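Local atomic coordinates of quinoline 2-oxidoreductase medium subunit (Pseudomonas putida, PDB entry 1T3Q), a protein that binds FAD as the flavin-carrying medium subunit of a molybdenum hydroxylase that acts on quinoline, and probably takes part in its electron transfer. Residues C[147-152]-C[217-222]; C[195-200]-C[274-279]; C[208-213]-C[225-230]. All coordinates share one frame; numbering follows the deposited sequence.

Interaction 1: residues C[147-152]-C[217-222]; sequences SATDFM and EERAHQ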
loop_
_atom_site.group_PDB
_atom_site.type_symbol
_atom_site.label_atom_id
_atom_site.label_comp_id
_atom_site.label_asym_id
_atom_site.label_seq_id
_atom_site.Cartn_x
_atom_site.Cartn_y
_atom_site.Cartn_z
ATOM N N SER C 147 10.241 -61.154 10.234
ATOM C CA SER C 147 10.725 -61.100 8.861
ATOM C C SER C 147 10.040 -59.953 8.139
ATOM O O SER C 147 8.938 -59.540 8.515
ATOM C CB SER C 147 10.431 -62.408 8.125
ATOM O OG SER C 147 9.060 -62.509 7.790
ATOM N N ALA C 148 10.699 -59.442 7.104
ATOM C CA ALA C 148 10.161 -58.346 6.313
ATOM C C ALA C 148 8.831 -58.771 5.701
ATOM O O ALA C 148 7.907 -57.966 5.586
ATOM C CB ALA C 148 11.148 -57.962 5.214
ATOM N N THR C 149 8.734 -60.040 5.314
ATOM C CA THR C 149 7.503 -60.555 4.724
ATOM C C THR C 149 6.339 -60.497 5.714
ATOM O O THR C 149 5.232 -60.111 5.344
ATOM C CB THR C 149 7.681 -62.010 4.230
ATOM O OG1 THR C 149 8.672 -62.043 3.196
ATOM C CG2 THR C 149 6.367 -62.553 3.674
ATOM N N ASP C 150 6.583 -60.881 6.966
ATOM C CA ASP C 150 5.526 -60.843 7.978
ATOM C C ASP C 150 5.228 -59.418 8.416
ATOM O O ASP C 150 4.102 -59.104 8.812
ATOM C CB ASP C 150 5.909 -61.659 9.222
ATOM C CG ASP C 150 5.718 -63.149 9.030
ATOM O OD1 ASP C 150 4.860 -63.545 8.212
ATOM O OD2 ASP C 150 6.415 -63.930 9.713
ATOM N N PHE C 151 6.243 -58.562 8.355
ATOM C CA PHE C 151 6.090 -57.169 8.755
ATOM C C PHE C 151 5.063 -56.447 7.889
ATOM O O PHE C 151 4.194 -55.740 8.406
ATOM C CB PHE C 151 7.429 -56.437 8.657
ATOM C CG PHE C 151 7.385 -55.029 9.177
ATOM C CD1 PHE C 151 7.445 -54.777 10.547
ATOM C CD2 PHE C 151 7.246 -53.953 8.304
ATOM C CE1 PHE C 151 7.364 -53.476 11.037
ATOM C CE2 PHE C 151 7.165 -52.648 8.785
ATOM C CZ PHE C 151 7.223 -52.409 10.156
ATOM N N MET C 152 5.183 -56.620 6.574
ATOM C CA MET C 152 4.287 -55.992 5.607
ATOM C C MET C 152 3.083 -56.889 5.381
ATOM O O MET C 152 3.141 -57.828 4.593
ATOM C CB MET C 152 5.022 -55.769 4.283
ATOM C CG MET C 152 4.149 -55.179 3.194
ATOM S SD MET C 152 3.479 -53.601 3.699
ATOM C CE MET C 152 2.836 -52.996 2.110
ATOM N N GLU C 217 -0.207 -56.454 -6.040
ATOM C CA GLU C 217 -1.113 -56.830 -4.967
ATOM C C GLU C 217 -0.684 -56.107 -3.697
ATOM O O GLU C 217 0.355 -55.445 -3.681
ATOM C CB GLU C 217 -1.116 -58.351 -4.782
ATOM C CG GLU C 217 -1.855 -59.052 -5.916
ATOM C CD GLU C 217 -1.974 -60.547 -5.732
ATOM O OE1 GLU C 217 -2.728 -61.171 -6.509
ATOM O OE2 GLU C 217 -1.315 -61.098 -4.824
ATOM N N GLU C 218 -1.481 -56.221 -2.640
ATOM C CA GLU C 218 -1.178 -55.541 -1.387
ATOM C C GLU C 218 0.136 -55.915 -0.716
ATOM O O GLU C 218 0.618 -55.187 0.154
ATOM C CB GLU C 218 -2.328 -55.720 -0.398
ATOM C CG GLU C 218 -3.370 -54.623 -0.505
ATOM C CD GLU C 218 -4.350 -54.641 0.643
ATOM O OE1 GLU C 218 -3.909 -54.828 1.797
ATOM O OE2 GLU C 218 -5.560 -54.459 0.393
ATOM N N ARG C 219 0.715 -57.042 -1.113
ATOM C CA ARG C 219 1.983 -57.485 -0.542
ATOM C C ARG C 219 2.854 -58.001 -1.676
ATOM O O ARG C 219 2.352 -58.318 -2.754
ATOM C CB ARG C 219 1.758 -58.615 0.466
ATOM C CG ARG C 219 0.596 -58.388 1.419
ATOM C CD ARG C 219 0.377 -59.606 2.296
ATOM N NE ARG C 219 1.439 -59.759 3.285
ATOM C CZ ARG C 219 1.577 -60.813 4.082
ATOM N NH1 ARG C 219 2.575 -60.856 4.956
ATOM N NH2 ARG C 219 0.728 -61.832 3.994
ATOM N N ALA C 220 4.156 -58.089 -1.433
ATOM C CA ALA C 220 5.071 -58.587 -2.448
ATOM C C ALA C 220 4.646 -59.999 -2.841
ATOM O O ALA C 220 4.182 -60.777 -2.006
ATOM C CB ALA C 220 6.493 -58.604 -1.911
ATOM N N HIS C 221 4.787 -60.320 -4.120
ATOM C CA HIS C 221 4.429 -61.642 -4.599
ATOM C C HIS C 221 5.678 -62.401 -4.995
ATOM O O HIS C 221 6.352 -62.042 -5.962
ATOM C CB HIS C 221 3.497 -61.557 -5.807
ATOM C CG HIS C 221 3.208 -62.884 -6.435
ATOM N ND1 HIS C 221 3.609 -63.208 -7.714
ATOM C CD2 HIS C 221 2.579 -63.980 -5.950
ATOM C CE1 HIS C 221 3.240 -64.445 -7.990
ATOM N NE2 HIS C 221 2.612 -64.936 -6.935
ATOM N N GLN C 222 5.994 -63.441 -4.236
ATOM C CA GLN C 222 7.152 -64.265 -4.542
ATOM C C GLN C 222 6.620 -65.306 -5.519
ATOM O O GLN C 222 5.851 -66.199 -5.142
ATOM C CB GLN C 222 7.689 -64.914 -3.262
ATOM C CG GLN C 222 8.014 -63.901 -2.163
ATOM C CD GLN C 222 9.086 -62.891 -2.570
ATOM O OE1 GLN C 222 9.098 -61.757 -2.086
ATOM N NE2 GLN C 222 9.993 -63.303 -3.450
HETATM O O HOH W 1 7.357 -61.590 0.274
#

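Interaction 2: residues C[195-200]-C[274-279]; sequences AAAGLS and RVILKA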
loop_
_atom_site.group_PDB
_atom_site.type_symbol
_atom_site.label_atom_id
_atom_site.label_comp_id
_atom_site.label_asym_id
_atom_site.label_seq_id
_atom_site.Cartn_x
_atom_site.Cartn_y
_atom_site.Cartn_z
ATOM N N ALA C 195 9.164 -55.202 -10.276
ATOM C CA ALA C 195 9.618 -56.581 -10.233
ATOM C C ALA C 195 11.110 -56.656 -9.955
ATOM O O ALA C 195 11.877 -55.759 -10.317
ATOM C CB ALA C 195 9.295 -57.285 -11.550
ATOM N N ALA C 196 11.511 -57.734 -9.296
ATOM C CA ALA C 196 12.905 -57.955 -8.962
ATOM C C ALA C 196 13.235 -59.383 -9.349
ATOM O O ALA C 196 12.388 -60.275 -9.259
ATOM C CB ALA C 196 13.133 -57.743 -7.468
ATOM N N ALA C 197 14.462 -59.595 -9.798
ATOM C CA ALA C 197 14.889 -60.925 -10.195
ATOM C C ALA C 197 16.271 -61.186 -9.624
ATOM O O ALA C 197 17.220 -60.456 -9.919
ATOM C CB ALA C 197 14.917 -61.039 -11.714
ATOM N N GLY C 198 16.361 -62.212 -8.782
ATOM C CA GLY C 198 17.629 -62.586 -8.183
ATOM C C GLY C 198 18.024 -63.919 -8.787
ATOM O O GLY C 198 17.294 -64.904 -8.656
ATOM N N LEU C 199 19.176 -63.961 -9.447
ATOM C CA LEU C 199 19.616 -65.189 -10.090
ATOM C C LEU C 199 21.005 -65.656 -9.711
ATOM O O LEU C 199 21.884 -64.859 -9.377
ATOM C CB LEU C 199 19.586 -65.029 -11.609
ATOM C CG LEU C 199 18.287 -64.570 -12.260
ATOM C CD1 LEU C 199 18.514 -64.424 -13.756
ATOM C CD2 LEU C 199 17.175 -65.563 -11.970
ATOM N N SER C 200 21.182 -66.968 -9.777
ATOM C CA SER C 200 22.461 -67.603 -9.521
ATOM C C SER C 200 22.725 -68.364 -10.815
ATOM O O SER C 200 21.938 -69.228 -11.208
ATOM C CB SER C 200 22.367 -68.571 -8.346
ATOM O OG SER C 200 23.595 -69.257 -8.182
ATOM N N ARG C 274 11.484 -58.441 -18.663
ATOM C CA ARG C 274 12.603 -57.526 -18.830
ATOM C C ARG C 274 13.647 -57.657 -17.723
ATOM O O ARG C 274 14.846 -57.725 -17.997
ATOM C CB ARG C 274 12.097 -56.083 -18.876
ATOM C CG ARG C 274 13.194 -55.059 -19.105
ATOM C CD ARG C 274 12.728 -53.661 -18.736
ATOM N NE ARG C 274 11.590 -53.214 -19.533
ATOM C CZ ARG C 274 10.905 -52.100 -19.291
ATOM N NH1 ARG C 274 9.886 -51.763 -20.071
ATOM N NH2 ARG C 274 11.233 -51.326 -18.265
ATOM N N VAL C 275 13.192 -57.687 -16.473
ATOM C CA VAL C 275 14.103 -57.790 -15.339
ATOM C C VAL C 275 14.810 -59.149 -15.268
ATOM O O VAL C 275 15.977 -59.232 -14.872
ATOM C CB VAL C 275 13.364 -57.486 -13.998
ATOM C CG1 VAL C 275 12.386 -58.602 -13.654
ATOM C CG2 VAL C 275 14.378 -57.284 -12.882
ATOM N N ILE C 276 14.120 -60.215 -15.659
ATOM C CA ILE C 276 14.738 -61.537 -15.646
ATOM C C ILE C 276 15.912 -61.547 -16.626
ATOM O O ILE C 276 17.011 -61.983 -16.285
ATOM C CB ILE C 276 13.743 -62.637 -16.060
ATOM C CG1 ILE C 276 12.710 -62.847 -14.952
ATOM C CG2 ILE C 276 14.496 -63.936 -16.366
ATOM C CD1 ILE C 276 11.602 -63.810 -15.327
ATOM N N LEU C 277 15.676 -61.066 -17.844
ATOM C CA LEU C 277 16.732 -61.022 -18.848
ATOM C C LEU C 277 17.887 -60.152 -18.362
ATOM O O LEU C 277 19.057 -60.480 -18.565
ATOM C CB LEU C 277 16.185 -60.477 -20.174
ATOM C CG LEU C 277 15.281 -61.442 -20.948
ATOM C CD1 LEU C 277 14.537 -60.716 -22.060
ATOM C CD2 LEU C 277 16.137 -62.566 -21.516
ATOM N N LYS C 278 17.553 -59.046 -17.707
ATOM C CA LYS C 278 18.565 -58.131 -17.198
ATOM C C LYS C 278 19.396 -58.788 -16.097
ATOM O O LYS C 278 20.621 -58.646 -16.061
ATOM C CB LYS C 278 17.896 -56.858 -16.665
ATOM C CG LYS C 278 18.857 -55.715 -16.359
ATOM N N ALA C 279 18.730 -59.508 -15.199
ATOM C CA ALA C 279 19.419 -60.185 -14.106
ATOM C C ALA C 279 20.328 -61.289 -14.637
ATOM O O ALA C 279 21.418 -61.511 -14.111
ATOM C CB ALA C 279 18.407 -60.769 -13.123
#

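Interaction 3: residues C[208-213]-C[225-230]; sequences AARIAL and RANDFL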
loop_
_atom_site.group_PDB
_atom_site.type_symbol
_atom_site.label_atom_id
_atom_site.label_comp_id
_atom_site.label_asym_id
_atom_site.label_seq_id
_atom_site.Cartn_x
_atom_site.Cartn_y
_atom_site.Cartn_z
ATOM N N ALA C 208 19.578 -71.109 -9.502
ATOM C CA ALA C 208 18.697 -70.622 -8.450
ATOM C C ALA C 208 18.058 -69.319 -8.908
ATOM O O ALA C 208 18.717 -68.482 -9.524
ATOM C CB ALA C 208 19.484 -70.396 -7.165
ATOM N N ALA C 209 16.777 -69.147 -8.600
ATOM C CA ALA C 209 16.072 -67.939 -8.998
ATOM C C ALA C 209 15.029 -67.515 -7.977
ATOM O O ALA C 209 14.374 -68.350 -7.359
ATOM C CB ALA C 209 15.404 -68.148 -10.362
ATOM N N ARG C 210 14.903 -66.204 -7.800
ATOM C CA ARG C 210 13.915 -65.617 -6.904
ATOM C C ARG C 210 13.310 -64.454 -7.680
ATOM O O ARG C 210 13.958 -63.427 -7.885
ATOM C CB ARG C 210 14.558 -65.110 -5.606
ATOM C CG ARG C 210 15.012 -66.212 -4.654
ATOM C CD ARG C 210 13.836 -66.976 -4.037
ATOM N NE ARG C 210 13.067 -66.161 -3.097
ATOM C CZ ARG C 210 12.084 -66.627 -2.328
ATOM N NH1 ARG C 210 11.740 -67.908 -2.384
ATOM N NH2 ARG C 210 11.441 -65.811 -1.503
ATOM N N ILE C 211 12.077 -64.644 -8.136
ATOM C CA ILE C 211 11.355 -63.636 -8.899
ATOM C C ILE C 211 10.253 -63.080 -8.010
ATOM O O ILE C 211 9.492 -63.844 -7.416
ATOM C CB ILE C 211 10.709 -64.254 -10.159
ATOM C CG1 ILE C 211 11.754 -65.055 -10.942
ATOM C CG2 ILE C 211 10.098 -63.156 -11.028
ATOM C CD1 ILE C 211 12.997 -64.265 -11.310
ATOM N N ALA C 212 10.170 -61.756 -7.917
ATOM C CA ALA C 212 9.160 -61.116 -7.084
ATOM C C ALA C 212 8.508 -59.923 -7.766
ATOM O O ALA C 212 9.165 -59.153 -8.465
ATOM C CB ALA C 212 9.783 -60.674 -5.760
ATOM N N LEU C 213 7.205 -59.776 -7.555
ATOM C CA LEU C 213 6.456 -58.666 -8.127
ATOM C C LEU C 213 5.840 -57.837 -7.008
ATOM O O LEU C 213 5.322 -58.382 -6.031
ATOM C CB LEU C 213 5.347 -59.176 -9.051
ATOM C CG LEU C 213 5.757 -59.654 -10.448
ATOM C CD1 LEU C 213 6.643 -60.888 -10.346
ATOM C CD2 LEU C 213 4.511 -59.973 -11.251
ATOM N N ARG C 225 6.219 -70.289 -8.794
ATOM C CA ARG C 225 6.061 -71.008 -10.059
ATOM C C ARG C 225 7.160 -70.637 -11.048
ATOM O O ARG C 225 7.681 -71.493 -11.761
ATOM C CB ARG C 225 4.709 -70.694 -10.697
ATOM C CG ARG C 225 3.526 -71.433 -10.109
ATOM N N ALA C 226 7.496 -69.353 -11.096
ATOM C CA ALA C 226 8.536 -68.874 -11.998
ATOM C C ALA C 226 9.910 -69.315 -11.506
ATOM O O ALA C 226 10.762 -69.713 -12.303
ATOM C CB ALA C 226 8.479 -67.354 -12.102
ATOM N N ASN C 227 10.124 -69.234 -10.194
ATOM C CA ASN C 227 11.396 -69.642 -9.597
ATOM C C ASN C 227 11.710 -71.082 -9.997
ATOM O O ASN C 227 12.776 -71.376 -10.541
ATOM C CB ASN C 227 11.328 -69.574 -8.064
ATOM C CG ASN C 227 11.136 -68.161 -7.539
ATOM O OD1 ASN C 227 10.990 -67.955 -6.331
ATOM N ND2 ASN C 227 11.140 -67.188 -8.432
ATOM N N ASP C 228 10.766 -71.973 -9.715
ATOM C CA ASP C 228 10.915 -73.393 -10.014
ATOM C C ASP C 228 11.152 -73.655 -11.501
ATOM O O ASP C 228 11.977 -74.489 -11.865
ATOM C CB ASP C 228 9.674 -74.154 -9.533
ATOM C CG ASP C 228 9.540 -74.159 -8.013
ATOM O OD1 ASP C 228 8.532 -74.698 -7.506
ATOM O OD2 ASP C 228 10.442 -73.630 -7.324
ATOM N N PHE C 229 10.430 -72.936 -12.354
ATOM C CA PHE C 229 10.572 -73.091 -13.798
ATOM C C PHE C 229 11.963 -72.719 -14.306
ATOM O O PHE C 229 12.520 -73.401 -15.167
ATOM C CB PHE C 229 9.537 -72.228 -14.523
ATOM C CG PHE C 229 9.749 -72.152 -16.008
ATOM C CD1 PHE C 229 9.391 -73.213 -16.832
ATOM C CD2 PHE C 229 10.334 -71.028 -16.581
ATOM C CE1 PHE C 229 9.611 -73.155 -18.209
ATOM C CE2 PHE C 229 10.559 -70.959 -17.959
ATOM C CZ PHE C 229 10.197 -72.024 -18.771
ATOM N N LEU C 230 12.520 -71.637 -13.778
ATOM C CA LEU C 230 13.831 -71.163 -14.205
ATOM C C LEU C 230 15.019 -72.046 -13.824
ATOM O O LEU C 230 16.065 -71.992 -14.473
ATOM C CB LEU C 230 14.063 -69.742 -13.676
ATOM C CG LEU C 230 13.233 -68.636 -14.336
ATOM C CD1 LEU C 230 13.420 -67.322 -13.592
ATOM C CD2 LEU C 230 13.654 -68.487 -15.791
#

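Interaction 1: residues C[147-152]-C[217-222]
Arg219 reaches from the loop of segment 217-222 to the C-terminal end of the short helix 148-151 and meets main-chain oxygens there, a case of a charged side chain reading backbone carbonyls instead of a carboxylate. The chain bends about its CG-CD bond (chi3 71°), which brings NE toward Met152 O. The guanidinium approaches side-on, with both of its bonds to Met152 ending on that one oxygen. The NE to Met152 O bond measures 2.9 Å and lies in the carbonyl plane, on a lone pair. NH1 stands 3.1 Å from Met152 O but comes from above that plane. NH1 also gives a weak bond to Thr149 O at 2.8 Å, bent to an N-H...O angle of 130°. Both acceptors sit at the edge of the guanidinium, near its plane, so together they are likely to limit its rotation. The positive charge probably suits the carbonyl-rich helix end, and Asp150 OD1, 4.8 Å from Arg219 NH1, may add a longer-range attraction without touching.

Met152 adds an apolar element: its chain bends at chi2 (59°), which places SD, and CE comes to 3.7 Å from Glu218 O, a buried oxygen with no hydrogen-bonding partner in the model. The carboxylate of Glu218 is engaged elsewhere, OE1 accepting from His155 N. Farther along, a water links Thr149 OG1 with Gln222 OE1, donating to the latter over 2.9 Å. At the start of the helix, Ser147 is the N-cap, its OG accepting from Asp150 N.

The contact bridges the FAD-binding region and the C-terminal region of the subunit. Helix 123-130 lies against both segments, through Ala129 on Thr149 and Phe126 on Ala220, while strand 134-139 packs on Ala148 and Phe151.

Interaction 2: residues C[195-200]-C[274-279]
Ala197 and Val275 meet where strand 195-200 lies against helix 274-279, the two running in nearly the same direction, 30° apart, with their axes 7.4 Å from each other. Both belong to the CO dehydrogenase flavoprotein C-terminal domain, whose antiparallel sheet carries helices on one face. The packing illustrates how small residues let a helix settle closely on a sheet.

Methyl-to-methyl contacts come first. Val275 holds CG1 between its backbone N and carbonyl carbon (chi1 70°), and this methyl group lies 4.0 Å from both Ala195 CB and Ala197 CB. CG2 shares the contact with Ala197 CB. That same alanine methyl touches Ala279 CB at 3.8 Å, one helical turn further on, and approaches Ile276 CG1. Leu199 completes the row, placing CD1 3.7 Å from Ala279 CB.

A second group sets apolar carbons against main-chain atoms. Ala279 CB rests 3.4 Å from Ala197 O, and Leu199 CD1 lies 3.8 Å from Ile276 O. Val275 CG2 approaches Ala195 O.

One polar link lies beside this surface: Arg274 forms a salt bridge with Asp181 on strand 177-183. Its side chain also packs on Thr652 of the large subunit.

No hydrogen bond crosses between strand and helix, and every touching residue is buried. The association therefore probably rests on complementary shape and the exclusion of water, and its alignment is likely to be set by which methyl groups fit together, not by directional bonds.

Interaction 3: residues C[208-213]-C[225-230]
Ala209 and Asn227 are the pair whose CA atoms come nearest, 5.0 Å, between strand 208-213 and helix 225-230, which run nearly antiparallel at 154°. Asn227 lays its amide group against the strand backbone between Ala209 and Ile211. With CG anti to the carbonyl carbon (chi1 -65°), CG comes to 3.2 Å from Ala209 O, and CB stays 3.4 Å from that same oxygen. The far end of the group lies beside the main-chain N of Ile211, although which amide atom faces it is uncertain. The Asn227 and Ile211 side chains run past one another, pointing opposite ways. On its other flank the amide meets the bent chain of Arg210, the amide and guanidinium planes being 45° apart.

Apolar contacts frame this polar patch. Leu230 CD1 touches Ala209 CB at 3.9 Å and Ile211 CD1 at 3.8 Å, the leucine and isoleucine chains crossing at about a right angle. Ala226 CB reaches Ile211 CG1 at 4.2 Å. On the same face of the sheet of this CO dehydrogenase flavoprotein C-terminal domain, Ile211 also packs against Ile276 and Thr272 of helix 261-284.

An alanine in place of Asn227 would probably leave a gap beside Ile211 CG1 and deprive the backbone at Ala209 and Ile211 of its polar neighbour. The contact exemplifies mixed chemistry: methyl groups supply the close fit, while one amide brings polar atoms to the main chain beside the buried residues Ala209 and Ile211.

Followed from the N terminus, the chain leaves helix 148-151 and returns at 217-222, where interaction 1 closes the first loop and joins the FAD-binding region to the C-terminal one. Within that loop lie strands 193-202 and 205-214, adjacent in one antiparallel sheet, so interaction 1 crosses both others. Interaction 3 closes a short loop from the second strand, through strand 221-222, to helix 224-230. Interaction 2 spans the longer route from 195-200 to 274-279 and encloses interaction 3 entirely. The sheet unites all three: Gly198 N lies 2.8 Å from Arg210 O, and His221 N 2.8 Å from Leu213 O, both probable hydrogen bonds.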